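Local coordinates for protein fructokinase (Vibrio cholerae serotype O1, PDB 5EYN) that catalyses the ATP-dependent phosphorylation of fructose, as a carbohydrate kinase of the PfkB (ribokinase-like) family, at residues C142-A147 against N174-V179; G299-T304 against A316-F321. All blocks are in the same frame, centred on the assembly; numbering follows the deposited sequence.

Contact 1. Residues C142-A147 against N174-V179; sequences CSIALA and NLREEV. With CA (calcium ion), chain C; FRU (beta-D-fructofuranose), chain B; BEF (beryllium trifluoride ion), chain D.
The amide of Asn174 and the guanidinium of Arg176 are the flat groups here: Cys142 SG lies exactly in the amide plane, while fructose O2 and the trifluoride F3 sit at the guanidinium edge. The two segments, 142-147 and 174-179, follow the adjacent parallel strands 138-142 and 168-172 of the central sheet in this ribokinase-like fold, and the active site gathers at those strand ends. The thiol of Cys142 takes a nearly straight hydrogen bond (177°) from Asn174 ND2 at 3.5 Å. The same nitrogen also bonds Asp266, and these partners fix the flip of the amide so that Asn174 OD1 reaches the calcium ion at 2.3 Å; four waters also bind the ion. In Arg176 a bend at the second torsion (chi2 -72°) turns CD back. Its head reaches both the fructose and the beryllium trifluoride, a likely mimic of the phosphoryl group. NE donates to fructose O2 at 3.0 Å, NH2 to fructose O5 and beryllium trifluoride F3, and NH1 to Leu175 O from above the carbonyl plane. Further along, Ile144 CD1 rests on Arg176 CG (3.8 Å) and on fructose C1, and the Ile144 side chain crosses that of Val179 at about a right angle. Val179 CG1 also meets Ala147 CB, while Phe115 of strand 113-115 touches both Ile144 and Val179. Two waters bridge the segments: one joins Asn174 O to Ile144 N, and another donates to Ser143 OG, itself also hydrogen-bonded to Pro173 O, at 2.6 Å and accepts from Arg176 N at 2.9 Å.

Contact 2. Residues G299-T304 against A316-F321; sequences GALATT and AALYAF. With NA (sodium ion), chain F; ADP (adenosine-5'-diphosphate), chain E.
Phe321 CG stands anti to its backbone N (chi1 -178°) and Leu301 CG anti to its carbonyl carbon (chi1 -72°), and these torsions carry the two side chains past each other in opposite directions between helices 285-302 and 315-322. The pair is a helix-helix contact at the C-terminal end of the ribokinase-like fold, on the flank of the nucleotide pocket. Its centre is a CH-pi interaction: Leu301 CD2 lies over one face of the phenyl ring, 4.2 Å from the centroid and 26° off the normal. Leu301 CG covers the same ring nearer its rim. The other branch, CD1, turns to the backbone of the second helix, meeting Ala317 O at 4.0 Å and the CB of Phe321, with Leu318 CD1 just beyond. No hydrogen bond spans the two segments, so apolar contact alone joins them directly; outside them, Lys254 makes a cation-pi contact with Phe321 and bonds its carbonyl oxygen.

Ala300 connects this packing to the ligand. Its CB touches Phe321 CZ at 3.8 Å and ADP N3 at 3.6 Å, placing one methyl between the aromatic ring and the adenine. Beside it the bare CA of Gly299 lies against the ribose, 3.6 Å from ADP O4'. Further along, Ala302 O binds the sodium ion, which Gln305 and Gly307 also ligate. Two threonines fold back onto the preceding turn, each doubling the bond to one carbonyl: Thr303 through N and OG1 to Ala300 O, and Thr304 through N and OG1 to Leu301 O, with OG1 at 2.7 Å from Leu301 O and in the carbonyl plane.

How the contacts relate
From the N terminus, the chain first builds strands of both sheets, then reaches contact 1, which closes a loop of 26 residues holding helix 151-165 and strand 168-172. With strand 138-142 this loop makes a beta-alpha-beta crossover, tying the ends of two neighbouring parallel strands. The chain then completes the sheet and runs through helix 264-278 before contact 2 closes a short loop of 11 residues, joining the last two helices. The two loops lie in series, neither enclosing nor crossing the other. The centres of contact 1 and contact 2 are about 27 Å apart. They lie on opposite sides of the chain's centre and do not touch; contact 1 serves the sugar and phosphoryl end of the active site, contact 2 the adenosine end.

Contact 1. Residues C142-A147 against N174-V179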
loop_
_atom_site.group_PDB
_atom_site.type_symbol
_atom_site.label_atom_id
_atom_site.label_comp_id
_atom_site.label_asym_id
_atom_site.label_seq_id
_atom_site.Cartn_x
_atom_site.Cartn_y
_atom_site.Cartn_z
ATOM N N CYS A 142 15.094 -6.858 -13.750
ATOM C CA CYS A 142 13.979 -7.800 -13.613
ATOM C C CYS A 142 12.781 -7.298 -14.397
ATOM O O CYS A 142 12.732 -6.136 -14.801
ATOM C CB CYS A 142 13.587 -8.002 -12.148
ATOM S SG CYS A 142 14.905 -8.676 -11.105
ATOM N N SER A 143 11.804 -8.161 -14.609
ATOM C CA SER A 143 10.728 -7.802 -15.516
ATOM C C SER A 143 9.787 -6.726 -15.023
ATOM O O SER A 143 9.116 -6.119 -15.850
ATOM C CB SER A 143 9.929 -9.016 -15.955
ATOM O OG SER A 143 9.157 -9.501 -14.893
ATOM N N ILE A 144 9.683 -6.465 -13.731
ATOM C CA ILE A 144 8.799 -5.411 -13.291
ATOM C C ILE A 144 9.225 -4.088 -13.938
ATOM O O ILE A 144 8.384 -3.237 -14.238
ATOM C CB ILE A 144 8.722 -5.333 -11.758
ATOM C CG1 ILE A 144 7.700 -6.347 -11.266
ATOM C CG2 ILE A 144 8.342 -3.923 -11.279
ATOM C CD1 ILE A 144 7.535 -6.373 -9.763
ATOM N N ALA A 145 10.514 -3.910 -14.184
ATOM C CA ALA A 145 10.986 -2.683 -14.807
ATOM C C ALA A 145 10.457 -2.526 -16.227
ATOM O O ALA A 145 10.430 -1.422 -16.751
ATOM C CB ALA A 145 12.506 -2.655 -14.808
ATOM N N LEU A 146 10.040 -3.636 -16.820
ATOM C CA LEU A 146 9.505 -3.664 -18.169
ATOM C C LEU A 146 7.991 -3.665 -18.186
ATOM O O LEU A 146 7.398 -3.739 -19.245
ATOM C CB LEU A 146 9.976 -4.933 -18.865
ATOM C CG LEU A 146 11.479 -5.202 -18.777
ATOM C CD1 LEU A 146 11.825 -6.495 -19.491
ATOM C CD2 LEU A 146 12.285 -4.031 -19.345
ATOM N N ALA A 147 7.337 -3.607 -17.030
ATOM C CA ALA A 147 5.899 -3.844 -17.011
ATOM C C ALA A 147 5.079 -2.747 -17.671
ATOM O O ALA A 147 4.112 -3.055 -18.359
ATOM C CB ALA A 147 5.402 -4.107 -15.580
ATOM N N ASN A 174 11.789 -12.839 -13.128
ATOM C CA ASN A 174 11.187 -12.550 -11.837
ATOM C C ASN A 174 9.745 -12.086 -12.038
ATOM O O ASN A 174 9.341 -10.988 -11.650
ATOM C CB ASN A 174 11.999 -11.483 -11.099
ATOM C CG ASN A 174 12.371 -11.892 -9.720
ATOM O OD1 ASN A 174 11.785 -12.816 -9.144
ATOM N ND2 ASN A 174 13.394 -11.245 -9.192
ATOM N N LEU A 175 8.970 -12.950 -12.659
ATOM C CA LEU A 175 7.669 -12.558 -13.152
ATOM C C LEU A 175 6.678 -12.237 -12.067
ATOM O O LEU A 175 6.516 -12.999 -11.118
ATOM C CB LEU A 175 7.088 -13.647 -14.038
ATOM C CG LEU A 175 7.937 -14.032 -15.240
ATOM C CD1 LEU A 175 7.241 -15.152 -16.020
ATOM C CD2 LEU A 175 8.240 -12.825 -16.131
ATOM N N ARG A 176 6.008 -11.103 -12.227
ATOM C CA ARG A 176 4.930 -10.668 -11.357
ATOM C C ARG A 176 3.845 -10.086 -12.263
ATOM O O ARG A 176 3.785 -8.874 -12.504
ATOM C CB ARG A 176 5.431 -9.619 -10.358
ATOM C CG ARG A 176 6.673 -10.030 -9.552
ATOM C CD ARG A 176 6.392 -11.086 -8.495
ATOM N NE ARG A 176 7.591 -11.245 -7.693
ATOM C CZ ARG A 176 8.580 -12.083 -7.962
ATOM N NH1 ARG A 176 8.517 -12.936 -8.964
ATOM N NH2 ARG A 176 9.649 -12.091 -7.183
ATOM N N GLU A 177 3.000 -10.962 -12.790
ATOM C CA GLU A 177 2.092 -10.583 -13.874
ATOM C C GLU A 177 1.172 -9.444 -13.495
ATOM O O GLU A 177 0.855 -8.613 -14.339
ATOM C CB GLU A 177 1.242 -11.784 -14.309
ATOM C CG GLU A 177 0.361 -11.534 -15.522
ATOM C CD GLU A 177 -0.429 -12.769 -15.892
ATOM O OE1 GLU A 177 -1.290 -13.188 -15.089
ATOM O OE2 GLU A 177 -0.167 -13.337 -16.968
ATOM N N GLU A 178 0.721 -9.394 -12.241
ATOM C CA GLU A 178 -0.312 -8.418 -11.900
ATOM C C GLU A 178 0.169 -6.975 -12.002
ATOM O O GLU A 178 -0.639 -6.051 -12.057
ATOM C CB GLU A 178 -0.895 -8.660 -10.513
ATOM C CG GLU A 178 -0.013 -8.134 -9.378
ATOM C CD GLU A 178 -0.838 -7.812 -8.129
ATOM O OE1 GLU A 178 -1.735 -6.915 -8.145
ATOM O OE2 GLU A 178 -0.610 -8.474 -7.131
ATOM N N VAL A 179 1.478 -6.775 -12.038
ATOM C CA VAL A 179 2.029 -5.429 -12.147
ATOM C C VAL A 179 1.824 -4.837 -13.558
ATOM O O VAL A 179 1.862 -3.617 -13.741
ATOM C CB VAL A 179 3.538 -5.478 -11.763
ATOM C CG1 VAL A 179 4.236 -4.142 -11.946
ATOM C CG2 VAL A 179 3.676 -5.950 -10.338
HETATM CA CA CA C . 12.487 -14.915 -8.458
HETATM C C1 FRU B . 9.034 -7.603 -6.469
HETATM C C2 FRU B . 9.125 -8.640 -5.357
HETATM C C3 FRU B . 9.311 -8.121 -3.946
HETATM C C4 FRU B . 10.233 -9.100 -3.296
HETATM C C5 FRU B . 11.009 -9.604 -4.462
HETATM C C6 FRU B . 11.453 -11.041 -4.338
HETATM O O1 FRU B . 10.244 -6.931 -6.636
HETATM O O2 FRU B . 7.947 -9.385 -5.417
HETATM O O3 FRU B . 8.050 -7.990 -3.363
HETATM O O4 FRU B . 11.091 -8.533 -2.366
HETATM O O5 FRU B . 10.227 -9.448 -5.633
HETATM O O6 FRU B . 12.162 -11.462 -5.477
HETATM BE BE BEF D . 12.523 -14.838 -5.371
HETATM F F1 BEF D . 11.610 -15.044 -4.145
HETATM F F2 BEF D . 13.662 -13.802 -5.130
HETATM F F3 BEF D . 11.769 -14.197 -6.517
HETATM O O HOH W 1 6.823 -8.800 -13.875
HETATM O O HOH W 2 10.336 -8.339 -11.658
HETATM O O HOH W 3 10.281 -15.387 -9.362
HETATM O O HOH W 4 12.952 -17.085 -7.476
HETATM O O HOH W 5 13.297 -15.558 -10.755
HETATM O O HOH W 6 14.704 -14.099 -8.299
#

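Contact 2. Residues G299-T304 against A316-F321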
loop_
_atom_site.group_PDB
_atom_site.type_symbol
_atom_site.label_atom_id
_atom_site.label_comp_id
_atom_site.label_asym_id
_atom_site.label_seq_id
_atom_site.Cartn_x
_atom_site.Cartn_y
_atom_site.Cartn_z
ATOM N N GLY A 299 21.358 -18.339 -1.815
ATOM C CA GLY A 299 19.940 -18.638 -1.882
ATOM C C GLY A 299 19.467 -19.439 -0.680
ATOM O O GLY A 299 18.391 -19.189 -0.145
ATOM N N ALA A 300 20.253 -20.431 -0.276
ATOM C CA ALA A 300 19.909 -21.253 0.892
ATOM C C ALA A 300 19.905 -20.414 2.148
ATOM O O ALA A 300 18.939 -20.433 2.910
ATOM C CB ALA A 300 20.871 -22.397 1.030
ATOM N N LEU A 301 20.974 -19.670 2.376
ATOM C CA LEU A 301 21.061 -18.884 3.596
ATOM C C LEU A 301 20.012 -17.789 3.657
ATOM O O LEU A 301 19.527 -17.475 4.726
ATOM C CB LEU A 301 22.448 -18.285 3.799
ATOM C CG LEU A 301 23.534 -19.282 4.183
ATOM C CD1 LEU A 301 24.883 -18.625 4.084
ATOM C CD2 LEU A 301 23.293 -19.795 5.584
ATOM N N ALA A 302 19.625 -17.225 2.522
ATOM C CA ALA A 302 18.636 -16.161 2.520
ATOM C C ALA A 302 17.314 -16.596 3.103
ATOM O O ALA A 302 16.562 -15.774 3.605
ATOM C CB ALA A 302 18.416 -15.660 1.092
ATOM N N THR A 303 17.037 -17.893 3.048
ATOM C CA THR A 303 15.743 -18.399 3.493
ATOM C C THR A 303 15.642 -18.545 5.016
ATOM O O THR A 303 14.575 -18.881 5.515
ATOM C CB THR A 303 15.414 -19.797 2.922
ATOM O OG1 THR A 303 16.281 -20.791 3.505
ATOM C CG2 THR A 303 15.481 -19.808 1.397
ATOM N N THR A 304 16.729 -18.301 5.746
ATOM C CA THR A 304 16.768 -18.608 7.175
ATOM C C THR A 304 16.079 -17.559 8.036
ATOM O O THR A 304 15.822 -17.807 9.212
ATOM C CB THR A 304 18.209 -18.776 7.650
ATOM O OG1 THR A 304 18.970 -17.593 7.371
ATOM C CG2 THR A 304 18.867 -19.987 7.005
ATOM N N ALA A 316 31.975 -14.387 5.593
ATOM C CA ALA A 316 32.259 -15.289 6.703
ATOM C C ALA A 316 31.152 -16.317 6.850
ATOM O O ALA A 316 31.417 -17.501 7.028
ATOM C CB ALA A 316 32.453 -14.519 8.011
ATOM N N ALA A 317 29.901 -15.878 6.746
ATOM C CA ALA A 317 28.775 -16.796 6.879
ATOM C C ALA A 317 28.725 -17.745 5.701
ATOM O O ALA A 317 28.443 -18.931 5.854
ATOM C CB ALA A 317 27.456 -16.024 6.996
ATOM N N LEU A 318 28.935 -17.214 4.498
ATOM C CA LEU A 318 28.837 -18.040 3.306
ATOM C C LEU A 318 29.921 -19.109 3.268
ATOM O O LEU A 318 29.644 -20.277 3.019
ATOM C CB LEU A 318 28.896 -17.188 2.046
ATOM C CG LEU A 318 28.793 -17.966 0.730
ATOM C CD1 LEU A 318 27.459 -18.658 0.595
ATOM C CD2 LEU A 318 29.010 -17.031 -0.427
ATOM N N TYR A 319 31.158 -18.713 3.524
ATOM C CA TYR A 319 32.239 -19.681 3.559
ATOM C C TYR A 319 31.982 -20.775 4.595
ATOM O O TYR A 319 32.214 -21.949 4.333
ATOM C CB TYR A 319 33.578 -18.987 3.825
ATOM C CG TYR A 319 34.240 -18.391 2.604
ATOM C CD1 TYR A 319 34.566 -19.180 1.512
ATOM C CD2 TYR A 319 34.583 -17.039 2.555
ATOM C CE1 TYR A 319 35.204 -18.640 0.399
ATOM C CE2 TYR A 319 35.224 -16.493 1.444
ATOM C CZ TYR A 319 35.527 -17.301 0.379
ATOM O OH TYR A 319 36.160 -16.752 -0.719
ATOM N N ALA A 320 31.484 -20.399 5.766
ATOM C CA ALA A 320 31.198 -21.376 6.813
ATOM C C ALA A 320 30.152 -22.391 6.355
ATOM O O ALA A 320 30.251 -23.587 6.626
ATOM C CB ALA A 320 30.740 -20.664 8.066
ATOM N N PHE A 321 29.137 -21.900 5.650
ATOM C CA PHE A 321 28.065 -22.749 5.162
ATOM C C PHE A 321 28.512 -23.673 4.035
ATOM O O PHE A 321 28.086 -24.829 3.965
ATOM C CB PHE A 321 26.915 -21.865 4.670
ATOM C CG PHE A 321 25.722 -22.637 4.186
ATOM C CD1 PHE A 321 24.871 -23.277 5.076
ATOM C CD2 PHE A 321 25.448 -22.714 2.839
ATOM C CE1 PHE A 321 23.776 -23.972 4.612
ATOM C CE2 PHE A 321 24.354 -23.407 2.379
ATOM C CZ PHE A 321 23.517 -24.031 3.258
HETATM NA NA NA F . 15.033 -13.851 4.169
HETATM P PB ADP E . 12.874 -17.137 -4.627
HETATM O O1B ADP E . 13.472 -15.833 -4.169
HETATM O O2B ADP E . 12.050 -16.933 -5.878
HETATM O O3B ADP E . 11.999 -17.677 -3.523
HETATM P PA ADP E . 13.840 -19.713 -5.070
HETATM O O1A ADP E . 13.026 -20.076 -3.840
HETATM O O2A ADP E . 12.953 -19.942 -6.273
HETATM O O3A ADP E . 14.062 -18.156 -4.924
HETATM O "O5'" ADP E . 15.148 -20.622 -5.245
HETATM C "C5'" ADP E . 16.327 -20.099 -5.748
HETATM C "C4'" ADP E . 17.598 -20.681 -5.174
HETATM O "O4'" ADP E . 17.569 -20.612 -3.766
HETATM C "C3'" ADP E . 17.893 -22.093 -5.535
HETATM O "O3'" ADP E . 18.529 -22.179 -6.775
HETATM C "C2'" ADP E . 18.790 -22.495 -4.435
HETATM O "O2'" ADP E . 20.072 -22.014 -4.578
HETATM C "C1'" ADP E . 18.177 -21.784 -3.296
HETATM N N9 ADP E . 17.191 -22.544 -2.583
HETATM C C8 ADP E . 15.852 -22.412 -2.626
HETATM N N7 ADP E . 15.282 -23.277 -1.802
HETATM C C5 ADP E . 16.235 -23.991 -1.202
HETATM C C6 ADP E . 16.262 -25.005 -0.259
HETATM N N6 ADP E . 15.055 -25.539 0.287
HETATM N N1 ADP E . 17.434 -25.499 0.130
HETATM C C2 ADP E . 18.608 -25.042 -0.343
HETATM N N3 ADP E . 18.628 -24.052 -1.265
HETATM C C4 ADP E . 17.470 -23.529 -1.691
HETATM O O HOH W 7 13.715 -14.721 2.961
HETATM O O HOH W 8 17.177 -13.032 3.625
#